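PDB 6LKK: ABC transporter, solute-binding protein from Staphylococcus aureus, which binds glucose 6-phosphate as an extracellular solute-binding protein and acts as a sensor in signal transduction through a two-component system. Local coordinates for residues G57-L60 against S61-D65; V103-S106 against D107-G110; V221-A224 against H225-P228; V205-I208 against E209-L213. All blocks are in the same frame, centred on the assembly; numbering follows the deposited sequence.

Contact 1 (G57-L60 against S61-D65). With G6P (6-O-phosphono-alpha-D-glucopyranose), chain B.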
loop_
_atom_site.group_PDB
_atom_site.type_symbol
_atom_site.label_atom_id
_atom_site.label_comp_id
_atom_site.label_asym_id
_atom_site.label_seq_id
_atom_site.Cartn_x
_atom_site.Cartn_y
_atom_site.Cartn_z
ATOM N N GLY A 57 -5.786 4.918 -1.655
ATOM C CA GLY A 57 -4.838 4.016 -1.044
ATOM C C GLY A 57 -5.379 2.599 -0.955
ATOM O O GLY A 57 -6.586 2.350 -1.023
ATOM N N GLY A 58 -4.462 1.656 -0.801
ATOM C CA GLY A 58 -4.806 0.255 -0.849
ATOM C C GLY A 58 -4.951 -0.243 -2.277
ATOM O O GLY A 58 -5.093 0.523 -3.230
ATOM N N VAL A 59 -4.907 -1.565 -2.417
ATOM C CA VAL A 59 -5.036 -2.203 -3.721
ATOM C C VAL A 59 -6.520 -2.357 -4.024
ATOM O O VAL A 59 -7.055 -3.470 -4.067
ATOM C CB VAL A 59 -4.285 -3.549 -3.766
ATOM C CG1 VAL A 59 -2.786 -3.300 -3.716
ATOM C CG2 VAL A 59 -4.700 -4.467 -2.619
ATOM N N LEU A 60 -7.188 -1.224 -4.248
ATOM C CA LEU A 60 -8.642 -1.209 -4.337
ATOM C C LEU A 60 -9.157 -2.016 -5.518
ATOM O O LEU A 60 -10.225 -2.629 -5.426
ATOM C CB LEU A 60 -9.138 0.233 -4.429
ATOM C CG LEU A 60 -8.787 1.147 -3.255
ATOM C CD1 LEU A 60 -9.389 2.524 -3.468
ATOM C CD2 LEU A 60 -9.259 0.559 -1.937
ATOM N N SER A 61 -8.432 -2.026 -6.638
ATOM C CA SER A 61 -8.913 -2.747 -7.811
ATOM C C SER A 61 -9.113 -4.229 -7.530
ATOM O O SER A 61 -9.838 -4.896 -8.278
ATOM C CB SER A 61 -7.938 -2.572 -8.973
ATOM O OG SER A 61 -6.685 -3.166 -8.676
ATOM N N GLU A 62 -8.503 -4.756 -6.467
ATOM C CA GLU A 62 -8.511 -6.186 -6.201
ATOM C C GLU A 62 -9.106 -6.583 -4.857
ATOM O O GLU A 62 -9.324 -7.780 -4.638
ATOM C CB GLU A 62 -7.079 -6.739 -6.289
ATOM C CG GLU A 62 -6.461 -6.595 -7.672
ATOM C CD GLU A 62 -5.004 -7.015 -7.719
ATOM O OE1 GLU A 62 -4.454 -7.389 -6.661
ATOM O OE2 GLU A 62 -4.409 -6.970 -8.818
ATOM N N THR A 63 -9.381 -5.637 -3.951
ATOM C CA THR A 63 -9.843 -5.999 -2.613
ATOM C C THR A 63 -11.058 -5.192 -2.164
ATOM O O THR A 63 -11.307 -5.089 -0.958
ATOM C CB THR A 63 -8.712 -5.852 -1.589
ATOM O OG1 THR A 63 -8.244 -4.497 -1.567
ATOM C CG2 THR A 63 -7.557 -6.788 -1.927
ATOM N N ILE A 64 -11.823 -4.626 -3.092
ATOM C CA ILE A 64 -13.121 -4.041 -2.769
ATOM C C ILE A 64 -14.146 -5.168 -2.822
ATOM O O ILE A 64 -14.505 -5.643 -3.902
ATOM C CB ILE A 64 -13.489 -2.899 -3.724
ATOM C CG1 ILE A 64 -12.603 -1.680 -3.445
ATOM C CG2 ILE A 64 -14.972 -2.533 -3.582
ATOM C CD1 ILE A 64 -12.900 -0.462 -4.310
ATOM N N ASP A 65 -14.617 -5.598 -1.650
ATOM C CA ASP A 65 -15.568 -6.699 -1.573
ATOM C C ASP A 65 -17.010 -6.249 -1.765
ATOM O O ASP A 65 -17.871 -7.087 -2.057
ATOM C CB ASP A 65 -15.436 -7.413 -0.225
ATOM C CG ASP A 65 -14.112 -8.139 -0.075
ATOM O OD1 ASP A 65 -13.582 -8.637 -1.091
ATOM O OD2 ASP A 65 -13.601 -8.213 1.062
HETATM C C1 G6P B . -0.313 -0.918 1.367
HETATM C C2 G6P B . -0.647 0.069 0.222
HETATM C C3 G6P B . -0.813 1.480 0.649
HETATM C C4 G6P B . -1.458 1.564 1.960
HETATM C C5 G6P B . -0.517 0.996 3.016
HETATM C C6 G6P B . -1.199 0.928 4.345
HETATM O O1 G6P B . 0.810 -1.676 1.033
HETATM O O2 G6P B . 0.378 0.017 -0.785
HETATM O O3 G6P B . -1.666 2.183 -0.356
HETATM O O4 G6P B . -1.741 2.946 2.295
HETATM O O5 G6P B . -0.048 -0.366 2.697
HETATM O O6 G6P B . -2.354 0.129 4.221
HETATM P P G6P B . -2.624 -1.125 5.322
HETATM O O1P G6P B . -3.988 -1.720 5.020
HETATM O O2P G6P B . -2.598 -0.576 6.762
HETATM O O3P G6P B . -1.576 -2.163 5.156
#

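Contact 2 (V103-S106 against D107-G110)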
loop_
_atom_site.group_PDB
_atom_site.type_symbol
_atom_site.label_atom_id
_atom_site.label_comp_id
_atom_site.label_asym_id
_atom_site.label_seq_id
_atom_site.Cartn_x
_atom_site.Cartn_y
_atom_site.Cartn_z
ATOM N N VAL A 103 11.771 -4.850 5.907
ATOM C CA VAL A 103 12.572 -3.873 6.630
ATOM C C VAL A 103 13.380 -4.606 7.689
ATOM O O VAL A 103 12.866 -5.498 8.373
ATOM C CB VAL A 103 11.711 -2.756 7.252
ATOM C CG1 VAL A 103 11.167 -1.853 6.149
ATOM C CG2 VAL A 103 10.585 -3.338 8.095
ATOM N N VAL A 104 14.650 -4.237 7.803
ATOM C CA VAL A 104 15.598 -4.884 8.700
ATOM C C VAL A 104 16.199 -3.819 9.600
ATOM O O VAL A 104 16.531 -2.723 9.139
ATOM C CB VAL A 104 16.704 -5.615 7.909
ATOM C CG1 VAL A 104 17.704 -6.267 8.857
ATOM C CG2 VAL A 104 16.093 -6.643 6.969
ATOM N N ASN A 105 16.333 -4.133 10.886
ATOM C CA ASN A 105 17.018 -3.230 11.803
ATOM C C ASN A 105 18.515 -3.462 11.653
ATOM O O ASN A 105 19.019 -4.546 11.967
ATOM C CB ASN A 105 16.555 -3.443 13.241
ATOM C CG ASN A 105 17.224 -2.481 14.210
ATOM O OD1 ASN A 105 18.450 -2.438 14.306
ATOM N ND2 ASN A 105 16.423 -1.682 14.905
ATOM N N SER A 106 19.223 -2.446 11.163
ATOM C CA SER A 106 20.631 -2.582 10.820
ATOM C C SER A 106 21.554 -2.467 12.027
ATOM O O SER A 106 22.752 -2.742 11.892
ATOM C CB SER A 106 21.007 -1.533 9.771
ATOM O OG SER A 106 20.671 -0.228 10.209
ATOM N N ASP A 107 21.039 -2.073 13.191
ATOM C CA ASP A 107 21.828 -2.124 14.418
ATOM C C ASP A 107 21.749 -3.483 15.097
ATOM O O ASP A 107 22.717 -3.900 15.744
ATOM C CB ASP A 107 21.372 -1.035 15.395
ATOM C CG ASP A 107 21.994 0.318 15.099
ATOM O OD1 ASP A 107 22.862 0.395 14.203
ATOM O OD2 ASP A 107 21.619 1.309 15.767
ATOM N N LEU A 108 20.626 -4.188 14.960
ATOM C CA LEU A 108 20.485 -5.527 15.517
ATOM C C LEU A 108 20.980 -6.610 14.573
ATOM O O LEU A 108 21.350 -7.697 15.033
ATOM C CB LEU A 108 19.019 -5.807 15.857
ATOM C CG LEU A 108 18.386 -4.926 16.932
ATOM C CD1 LEU A 108 16.893 -5.185 17.004
ATOM C CD2 LEU A 108 19.040 -5.178 18.280
ATOM N N GLN A 109 21.014 -6.327 13.271
ATOM C CA GLN A 109 21.251 -7.371 12.281
ATOM C C GLN A 109 22.603 -8.042 12.484
ATOM O O GLN A 109 22.710 -9.272 12.409
ATOM C CB GLN A 109 21.157 -6.771 10.881
ATOM C CG GLN A 109 21.316 -7.772 9.760
ATOM C CD GLN A 109 21.158 -7.130 8.399
ATOM O OE1 GLN A 109 21.250 -5.910 8.260
ATOM N NE2 GLN A 109 20.915 -7.950 7.387
ATOM N N GLY A 110 23.645 -7.257 12.735
ATOM C CA GLY A 110 24.979 -7.828 12.806
ATOM C C GLY A 110 25.327 -8.517 11.501
ATOM O O GLY A 110 25.132 -7.968 10.410
HETATM O O HOH W 1 22.677 0.963 11.621
HETATM O O HOH W 2 23.844 -3.933 9.338
#

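Contact 3 (V221-A224 against H225-P228)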
loop_
_atom_site.group_PDB
_atom_site.type_symbol
_atom_site.label_atom_id
_atom_site.label_comp_id
_atom_site.label_asym_id
_atom_site.label_seq_id
_atom_site.Cartn_x
_atom_site.Cartn_y
_atom_site.Cartn_z
ATOM N N VAL A 221 -16.882 7.180 -3.415
ATOM C CA VAL A 221 -17.747 6.462 -2.485
ATOM C C VAL A 221 -19.197 6.817 -2.771
ATOM O O VAL A 221 -19.544 7.991 -2.950
ATOM C CB VAL A 221 -17.371 6.800 -1.031
ATOM C CG1 VAL A 221 -18.331 6.132 -0.050
ATOM C CG2 VAL A 221 -15.940 6.378 -0.744
ATOM N N LYS A 222 -20.057 5.802 -2.797
ATOM C CA LYS A 222 -21.480 6.023 -3.016
ATOM C C LYS A 222 -22.102 6.578 -1.741
ATOM O O LYS A 222 -22.053 5.931 -0.687
ATOM C CB LYS A 222 -22.170 4.728 -3.435
ATOM C CG LYS A 222 -23.621 4.929 -3.842
ATOM C CD LYS A 222 -24.307 3.621 -4.199
ATOM C CE LYS A 222 -23.853 3.100 -5.553
ATOM N NZ LYS A 222 -24.378 1.735 -5.828
ATOM N N ASN A 223 -22.680 7.773 -1.831
ATOM C CA ASN A 223 -23.288 8.420 -0.679
ATOM C C ASN A 223 -24.487 9.230 -1.154
ATOM O O ASN A 223 -24.772 9.318 -2.352
ATOM C CB ASN A 223 -22.270 9.290 0.065
ATOM C CG ASN A 223 -21.637 10.343 -0.824
ATOM O OD1 ASN A 223 -22.173 10.695 -1.872
ATOM N ND2 ASN A 223 -20.485 10.853 -0.404
ATOM N N ALA A 224 -25.195 9.829 -0.195
ATOM C CA ALA A 224 -26.442 10.517 -0.515
ATOM C C ALA A 224 -26.185 11.852 -1.197
ATOM O O ALA A 224 -26.856 12.190 -2.179
ATOM C CB ALA A 224 -27.269 10.721 0.756
ATOM N N HIS A 225 -25.222 12.618 -0.697
ATOM C CA HIS A 225 -24.974 13.979 -1.162
ATOM C C HIS A 225 -23.490 14.107 -1.467
ATOM O O HIS A 225 -22.725 14.678 -0.678
ATOM C CB HIS A 225 -25.439 14.996 -0.121
ATOM C CG HIS A 225 -26.822 14.733 0.388
ATOM N ND1 HIS A 225 -27.936 14.801 -0.420
ATOM C CD2 HIS A 225 -27.269 14.382 1.618
ATOM C CE1 HIS A 225 -29.012 14.512 0.291
ATOM N NE2 HIS A 225 -28.634 14.254 1.530
ATOM N N PRO A 226 -23.045 13.583 -2.609
ATOM C CA PRO A 226 -21.614 13.631 -2.927
ATOM C C PRO A 226 -21.116 15.063 -3.041
ATOM O O PRO A 226 -21.784 15.935 -3.602
ATOM C CB PRO A 226 -21.521 12.889 -4.266
ATOM C CG PRO A 226 -22.902 12.924 -4.833
ATOM C CD PRO A 226 -23.821 12.897 -3.657
ATOM N N HIS A 227 -19.936 15.300 -2.490
ATOM C CA HIS A 227 -19.310 16.607 -2.597
ATOM C C HIS A 227 -18.984 16.874 -4.061
ATOM O O HIS A 227 -18.280 16.068 -4.683
ATOM C CB HIS A 227 -18.048 16.667 -1.745
ATOM C CG HIS A 227 -17.556 18.058 -1.500
ATOM N ND1 HIS A 227 -17.145 18.894 -2.516
ATOM C CD2 HIS A 227 -17.414 18.762 -0.353
ATOM C CE1 HIS A 227 -16.772 20.053 -2.005
ATOM N NE2 HIS A 227 -16.923 19.999 -0.694
ATOM N N PRO A 228 -19.472 17.967 -4.658
ATOM C CA PRO A 228 -19.288 18.152 -6.108
ATOM C C PRO A 228 -17.840 18.343 -6.539
ATOM O O PRO A 228 -17.560 18.253 -7.740
ATOM C CB PRO A 228 -20.129 19.400 -6.415
ATOM C CG PRO A 228 -20.269 20.111 -5.120
ATOM C CD PRO A 228 -20.251 19.062 -4.053
#

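Contact 4 (V205-I208 against E209-L213)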
loop_
_atom_site.group_PDB
_atom_site.type_symbol
_atom_site.label_atom_id
_atom_site.label_comp_id
_atom_site.label_asym_id
_atom_site.label_seq_id
_atom_site.Cartn_x
_atom_site.Cartn_y
_atom_site.Cartn_z
ATOM N N VAL A 205 14.783 -3.946 2.058
ATOM C CA VAL A 205 15.133 -5.146 1.305
ATOM C C VAL A 205 13.984 -5.476 0.366
ATOM O O VAL A 205 12.837 -5.644 0.803
ATOM C CB VAL A 205 15.441 -6.332 2.233
ATOM C CG1 VAL A 205 15.637 -7.616 1.428
ATOM C CG2 VAL A 205 16.677 -6.041 3.069
ATOM N N TYR A 206 14.295 -5.578 -0.923
ATOM C CA TYR A 206 13.338 -6.035 -1.913
ATOM C C TYR A 206 13.544 -7.529 -2.109
ATOM O O TYR A 206 14.560 -7.929 -2.699
ATOM C CB TYR A 206 13.529 -5.281 -3.226
ATOM C CG TYR A 206 13.367 -3.782 -3.074
ATOM C CD1 TYR A 206 14.441 -2.975 -2.710
ATOM C CD2 TYR A 206 12.133 -3.176 -3.274
ATOM C CE1 TYR A 206 14.289 -1.605 -2.557
ATOM C CE2 TYR A 206 11.975 -1.807 -3.122
ATOM C CZ TYR A 206 13.057 -1.027 -2.768
ATOM O OH TYR A 206 12.909 0.335 -2.622
ATOM N N PRO A 207 12.641 -8.388 -1.631
ATOM C CA PRO A 207 12.954 -9.825 -1.570
ATOM C C PRO A 207 13.316 -10.402 -2.931
ATOM O O PRO A 207 12.592 -10.230 -3.915
ATOM C CB PRO A 207 11.668 -10.453 -1.010
ATOM C CG PRO A 207 10.628 -9.384 -1.031
ATOM C CD PRO A 207 11.333 -8.074 -1.035
ATOM N N ILE A 208 14.449 -11.111 -2.973
ATOM C CA ILE A 208 14.956 -11.646 -4.231
ATOM C C ILE A 208 14.020 -12.692 -4.826
ATOM O O ILE A 208 14.030 -12.899 -6.044
ATOM C CB ILE A 208 16.373 -12.226 -4.046
ATOM C CG1 ILE A 208 16.394 -13.325 -2.979
ATOM C CG2 ILE A 208 17.356 -11.116 -3.683
ATOM C CD1 ILE A 208 17.701 -14.104 -2.925
ATOM N N GLU A 209 13.203 -13.359 -4.007
ATOM C CA GLU A 209 12.297 -14.375 -4.533
ATOM C C GLU A 209 11.146 -13.783 -5.332
ATOM O O GLU A 209 10.465 -14.524 -6.048
ATOM C CB GLU A 209 11.714 -15.226 -3.405
ATOM C CG GLU A 209 12.741 -15.943 -2.550
ATOM C CD GLU A 209 13.218 -15.109 -1.379
ATOM O OE1 GLU A 209 12.877 -13.906 -1.320
ATOM O OE2 GLU A 209 13.931 -15.660 -0.514
ATOM N N GLY A 210 10.910 -12.482 -5.222
ATOM C CA GLY A 210 9.762 -11.873 -5.855
ATOM C C GLY A 210 9.124 -10.846 -4.950
ATOM O O GLY A 210 8.641 -11.171 -3.861
ATOM N N THR A 211 9.119 -9.601 -5.409
ATOM C CA THR A 211 8.579 -8.475 -4.662
ATOM C C THR A 211 7.198 -8.126 -5.201
ATOM O O THR A 211 7.032 -7.914 -6.406
ATOM C CB THR A 211 9.521 -7.274 -4.776
ATOM O OG1 THR A 211 10.797 -7.619 -4.219
ATOM C CG2 THR A 211 8.961 -6.059 -4.056
ATOM N N MET A 212 6.210 -8.075 -4.311
ATOM C CA MET A 212 4.863 -7.687 -4.708
ATOM C C MET A 212 4.807 -6.186 -4.971
ATOM O O MET A 212 5.274 -5.385 -4.154
ATOM C CB MET A 212 3.865 -8.069 -3.615
ATOM C CG MET A 212 2.414 -7.742 -3.930
ATOM S SD MET A 212 1.805 -8.572 -5.406
ATOM C CE MET A 212 2.006 -10.276 -4.906
ATOM N N LEU A 213 4.231 -5.800 -6.111
ATOM C CA LEU A 213 4.027 -4.393 -6.448
ATOM C C LEU A 213 2.548 -4.069 -6.290
ATOM O O LEU A 213 1.711 -4.558 -7.055
ATOM C CB LEU A 213 4.499 -4.083 -7.866
ATOM C CG LEU A 213 4.408 -2.609 -8.278
ATOM C CD1 LEU A 213 5.363 -1.754 -7.461
ATOM C CD2 LEU A 213 4.683 -2.442 -9.761
#

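Contact 1 (G57-L60 against S61-D65)
Thr63 holds OG1 between its own backbone N and carbonyl carbon (chi1 60°), which turns the hydroxyl back toward Val59, while Val59 carries CG2 in the equivalent place on its own backbone and so offers that methyl to the threonine. The hydroxyl donates back to a carbonyl four residues earlier: Thr63 OG1 lies 3.0 Å from Val59 O. A second, nearly straight bond comes from Glu62 N, 3.1 Å from Val59 O, and the two donors approach from opposite faces of the carbonyl plane, each well out of it rather than on a lone pair. One carbonyl oxygen is thus gripped twice, with a weak third bond from Thr63 N. Beside this pair, Val59 CG2 packs 3.7 Å from Thr63 CG2, the two side chains crossing obliquely.

The arrangement illustrates how a loop carrying the pair Gly57-Gly58 in the periplasmic-binding-protein fold passes directly into a short helix, 60-63, after strand 54-56. Val59 is the centre of an inverse gamma turn, closed by a weak bond from Leu60 N to Gly58 O. On the side facing the ligand, Gly58 N donates almost linearly to O3 of the bound glucose 6-phosphate at 2.9 Å; Thr36, Thr138 and Asp216 are among the residues that hold the sugar phosphate elsewhere.

One step along, Leu60 O receives weak bonds from Thr63 N and Ile64 N. Ile64 lays its CG1-CD1 arm alongside this carbonyl, and its CD1 meets Leu60 CB at 3.8 Å. Val92 of strand 92-105 touches both of these aliphatic side chains.

Contact 2 (V103-S106 against D107-G110)
From Asn105 at the end of strand 92-105 the backbone bends into three residues, Asp107 to Gln109, with helical angles but without regular helical bonding, and a weak bond from Gln109 N to Asn105 O spans the bend. The side chain of Asn105 does most of the holding. With CG opposite the backbone N (chi1 -178°), its amide reaches forward to the peptides of the turn, and OD1 accepts from two successive peptides: Asp107 N at 2.8 Å from Asn105 OD1 and Leu108 N at 2.9 Å from the same oxygen. They arrive from opposite faces of the carbonyl plane, each moderately tilted from it. The other end of the amide is fixed as well, since ND2 donates to Val177 O, so the group has little freedom to rotate. Leu108 packs against it at a slant, CG lying 3.6 Å from Asn105 OD1.

Beyond the amide, the extended Gln109 chain runs across Val104 at about a right angle, its CD 3.6 Å from Val104 CG1. Toward solvent, one water bridges Ser106 OG and Asp107 OD1, 2.7 Å from each, donating to the carboxylate; another donates to Ser106 O. Such use of an asparagine oxygen to receive the N-H two residues ahead is an Asx turn, here joined by the next N-H and placed where a central strand of the binding-protein sheet gives way to loop.

Contact 3 (V221-A224 against H225-P228)
Asn223 and Pro226 meet, and Ala224 meets His225, in the loop that leads from strand 213-221 to helix 230-237 in this periplasmic-binding-protein fold, well away from the sugar-phosphate pocket. One close contact is not a hydrogen bond: Asn223 OD1 sits 3.1 Å from Pro226 N, a tertiary amide nitrogen with no hydrogen to give, so the oxygen is in van der Waals contact with the proline, reaching Pro226 CD and Pro226 CB at 3.3 Å each. A chi1 of 57° tucks the amide between the residue's own N and carbonyl carbon and carries OD1 over to that ring. The ND2 end of the same amide is bonded outside the loop, to Gly52 O and Asp53 OD1, and this fixes which way the flat group is turned.

The apolar interaction involves the imidazole. The methyl of Ala224 covers one face of the His225 ring in a CH-pi contact, while the peptide carbon Ala224 C lies 3.3 Å from His225 CG. That methyl is offset toward the ring's rim: Ala224 CB stands 3.9 Å from the His225 ring centroid, and its nearest ring atom is CD2, at 3.8 Å.

Contact 4 (V205-I208 against E209-L213)
Gly210 N donates to Pro207 O at 3.1 Å, with an N-H...O angle of 162°, and this bond closes the turn from Pro207 to Gly210. The donor stands well above the carbonyl plane, 52° out of it. The same oxygen receives a weak second bond from the hydroxyl of Thr211, whose OG1 is 3.2 Å from Pro207 O, so one carbonyl holds both the turn and the residue after it.

Pro207 to Gly210 is a type I beta turn; it lies in the loop between strand 202-205 and strand 213-221, both of which pair with strand 92-105 in the mixed sheet of the binding protein. Gly210 leaves it at a positive phi and with a backbone conformation in which a CB would be pressed against the preceding carbonyl oxygen.

At the corner, Glu209 bends at chi2 (89°) and brings its carboxylate back beside the turn, where OE1 is 3.7 Å from Pro207 CB and CD is 4.0 Å from Ile208 CG1. The carboxylate's stronger partners lie elsewhere: its oxygens accept from Tyr117 N and Gln118 N, tying the turn to another loop. Past the turn, Thr211 crosses Pro207 at about a right angle, OG1 approaching Pro207 CD to 3.3 Å. The CG2 methyl of Thr211 lies at the edge of the Tyr206 ring, near its plane, while Tyr206 OH bonds to Glu189 and to Glu268 N.

Overall arrangement
Along the chain the four contacts fall in series, each within one short continuous stretch, and none nests within or crosses another. Contact 1 closes the loop after strand 54-56, beside the ligand. Contact 2 follows at the far end of strand 92-105; its centre is 32 Å from that of contact 1, on the opposite side of the chain's centre. Contact 4 comes next, between strand 202-205 and strand 213-221; it touches contact 2 where Val104 CG2 packs 4.0 Å from Val205 CG2 on paired strands. Strand 213-221 then runs from contact 4 to contact 3, pairing on its way with strands 54-56 and 92-105, and so links all four contacts through one sheet.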